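Local coordinates for protein fructuronate-tagaturonate epimerase UxaE from Cohnella laeviribosi in complex with 1 glycerol (Cohnella laeviribosi, PDB 6IL9) that probably interconverts fructuronate and tagaturonate by epimerisation, as a zinc-containing TIM-barrel enzyme of the tagaturonate epimerase family, at residues 98-103 and 459-464. Numbering follows the deposited sequence.
Sequences DRLGIA and DEFFRT
Leu100 reaches out of its loop to meet Phe461 and Phe462, neighbours on helix 458-467. CD1 comes up to the edge of the Phe461 ring, in the ring plane, 3.8 Å from Phe461 CE2, the two side chains crossing at about a right angle. CD2 is shared: it sits 3.9 Å from Phe462 CZ and equally near Phe461 CE2. The Phe462 ring points its far end at the loop, and Phe462 CE1 lies 3.6 Å from the carbonyl oxygen Leu100 O, an oblique approach. Phe461 covers part of one face of this ring with its CD2, while Ile102 CG2 touches the edge in plane, 4.0 Å from Phe462 CE1. That methyl gets there because CG2 of Ile102 stands anti to the carbonyl carbon, with CG1 turned between the backbone N and the carbonyl carbon (chi1 62°). With an alanine here in place of Leu100, both methyls go, and the edge of Phe461 would probably lose its partner while a gap opens beside Phe462 CZ. Asp98 ties the loop together: its OD1 takes Leu100 N at 3.0 Å in an Asx turn, and its OD2 takes Ala103 N at 2.8 Å, the two donors standing well out of the carboxylate plane on opposite faces. The loop joins 93-96, first strand of the eight-stranded TIM barrel, to helix 104-111, and the contact is apolar packing of a helix near the C-terminus on that loop. Helix 369-382 touches both partners, Ala375 meeting Leu100 and Phe461, while Tyr472 of helix 469-487 packs on Ile102.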
loop_
_atom_site.group_PDB
_atom_site.type_symbol
_atom_site.label_atom_id
_atom_site.label_comp_id
_atom_site.label_asym_id
_atom_site.label_seq_id
_atom_site.Cartn_x
_atom_site.Cartn_y
_atom_site.Cartn_z
ATOM N N ASP A 98 3.132 -4.106 -3.168
ATOM C CA ASP A 98 4.042 -5.112 -3.705
ATOM C C ASP A 98 5.134 -4.382 -4.482
ATOM O O ASP A 98 4.913 -3.947 -5.616
ATOM C CB ASP A 98 3.280 -6.095 -4.580
ATOM C CG ASP A 98 4.159 -7.201 -5.119
ATOM O OD1 ASP A 98 5.359 -7.270 -4.749
ATOM O OD2 ASP A 98 3.641 -7.997 -5.922
ATOM N N ARG A 99 6.308 -4.265 -3.863
ATOM C CA ARG A 99 7.468 -3.603 -4.444
ATOM C C ARG A 99 8.125 -4.430 -5.531
ATOM O O ARG A 99 8.955 -3.897 -6.274
ATOM C CB ARG A 99 8.501 -3.307 -3.355
ATOM C CG ARG A 99 8.006 -2.331 -2.336
ATOM C CD ARG A 99 8.899 -2.271 -1.119
ATOM N NE ARG A 99 8.563 -1.103 -0.310
ATOM C CZ ARG A 99 9.200 -0.764 0.802
ATOM N NH1 ARG A 99 10.194 -1.518 1.257
ATOM N NH2 ARG A 99 8.828 0.326 1.461
ATOM N N LEU A 100 7.770 -5.706 -5.625
ATOM C CA LEU A 100 8.448 -6.669 -6.480
ATOM C C LEU A 100 7.611 -7.130 -7.653
ATOM O O LEU A 100 8.174 -7.536 -8.674
ATOM C CB LEU A 100 8.862 -7.898 -5.661
ATOM C CG LEU A 100 9.708 -7.611 -4.420
ATOM C CD1 LEU A 100 9.867 -8.883 -3.597
ATOM C CD2 LEU A 100 11.069 -7.050 -4.832
ATOM N N GLY A 101 6.287 -7.090 -7.534
ATOM C CA GLY A 101 5.437 -7.618 -8.577
ATOM C C GLY A 101 5.186 -9.112 -8.533
ATOM O O GLY A 101 4.617 -9.649 -9.496
ATOM N N ILE A 102 5.579 -9.803 -7.460
ATOM C CA ILE A 102 5.421 -11.251 -7.349
ATOM C C ILE A 102 4.569 -11.676 -6.160
ATOM O O ILE A 102 4.426 -12.878 -5.923
ATOM C CB ILE A 102 6.788 -11.964 -7.280
ATOM C CG1 ILE A 102 7.563 -11.527 -6.038
ATOM C CG2 ILE A 102 7.585 -11.719 -8.553
ATOM C CD1 ILE A 102 8.870 -12.314 -5.813
ATOM N N ALA A 103 4.019 -10.741 -5.391
ATOM C CA ALA A 103 3.269 -11.107 -4.190
ATOM C C ALA A 103 1.764 -11.202 -4.414
ATOM O O ALA A 103 1.043 -11.633 -3.504
ATOM C CB ALA A 103 3.524 -10.098 -3.065
ATOM N N ASP A 459 18.792 -9.882 -10.254
ATOM C CA ASP A 459 18.479 -11.047 -11.078
ATOM C C ASP A 459 18.485 -12.327 -10.256
ATOM O O ASP A 459 17.567 -13.151 -10.362
ATOM C CB ASP A 459 19.465 -11.156 -12.242
ATOM C CG ASP A 459 19.310 -10.032 -13.236
ATOM O OD1 ASP A 459 18.175 -9.531 -13.391
ATOM O OD2 ASP A 459 20.326 -9.642 -13.857
ATOM N N GLU A 460 19.517 -12.522 -9.428
ATOM C CA GLU A 460 19.556 -13.719 -8.603
ATOM C C GLU A 460 18.442 -13.713 -7.564
ATOM O O GLU A 460 17.895 -14.770 -7.243
ATOM C CB GLU A 460 20.917 -13.867 -7.922
ATOM C CG GLU A 460 21.053 -15.190 -7.206
ATOM C CD GLU A 460 22.406 -15.387 -6.527
ATOM O OE1 GLU A 460 23.249 -14.463 -6.558
ATOM O OE2 GLU A 460 22.605 -16.476 -5.952
ATOM N N PHE A 461 18.092 -12.535 -7.034
ATOM C CA PHE A 461 16.979 -12.447 -6.089
ATOM C C PHE A 461 15.689 -12.979 -6.705
ATOM O O PHE A 461 14.989 -13.808 -6.106
ATOM C CB PHE A 461 16.810 -10.990 -5.638
ATOM C CG PHE A 461 15.658 -10.767 -4.684
ATOM C CD1 PHE A 461 15.824 -10.934 -3.316
ATOM C CD2 PHE A 461 14.425 -10.356 -5.154
ATOM C CE1 PHE A 461 14.765 -10.717 -2.441
ATOM C CE2 PHE A 461 13.376 -10.130 -4.282
ATOM C CZ PHE A 461 13.553 -10.315 -2.925
ATOM N N PHE A 462 15.345 -12.501 -7.902
ATOM C CA PHE A 462 14.099 -12.953 -8.509
ATOM C C PHE A 462 14.192 -14.411 -8.933
ATOM O O PHE A 462 13.189 -15.129 -8.906
ATOM C CB PHE A 462 13.725 -12.041 -9.681
ATOM C CG PHE A 462 13.018 -10.792 -9.243
ATOM C CD1 PHE A 462 11.688 -10.839 -8.860
ATOM C CD2 PHE A 462 13.697 -9.590 -9.151
ATOM C CE1 PHE A 462 11.028 -9.691 -8.422
ATOM C CE2 PHE A 462 13.049 -8.442 -8.717
ATOM C CZ PHE A 462 11.713 -8.495 -8.349
ATOM N N ARG A 463 15.392 -14.877 -9.284
ATOM C CA ARG A 463 15.558 -16.285 -9.614
ATOM C C ARG A 463 15.252 -17.170 -8.408
ATOM O O ARG A 463 14.531 -18.169 -8.532
ATOM C CB ARG A 463 16.978 -16.521 -10.134
ATOM C CG ARG A 463 17.148 -17.705 -11.059
ATOM C CD ARG A 463 18.258 -17.426 -12.081
ATOM N NE ARG A 463 19.496 -16.967 -11.448
ATOM C CZ ARG A 463 20.160 -15.861 -11.787
ATOM N NH1 ARG A 463 19.719 -15.083 -12.767
ATOM N NH2 ARG A 463 21.279 -15.537 -11.150
ATOM N N THR A 464 15.764 -16.815 -7.220
ATOM C CA THR A 464 15.440 -17.657 -6.069
ATOM C C THR A 464 13.976 -17.526 -5.681
ATOM O O THR A 464 13.371 -18.512 -5.256
ATOM C CB THR A 464 16.328 -17.366 -4.854
ATOM O OG1 THR A 464 15.755 -16.329 -4.055
ATOM C CG2 THR A 464 17.732 -17.000 -5.257
#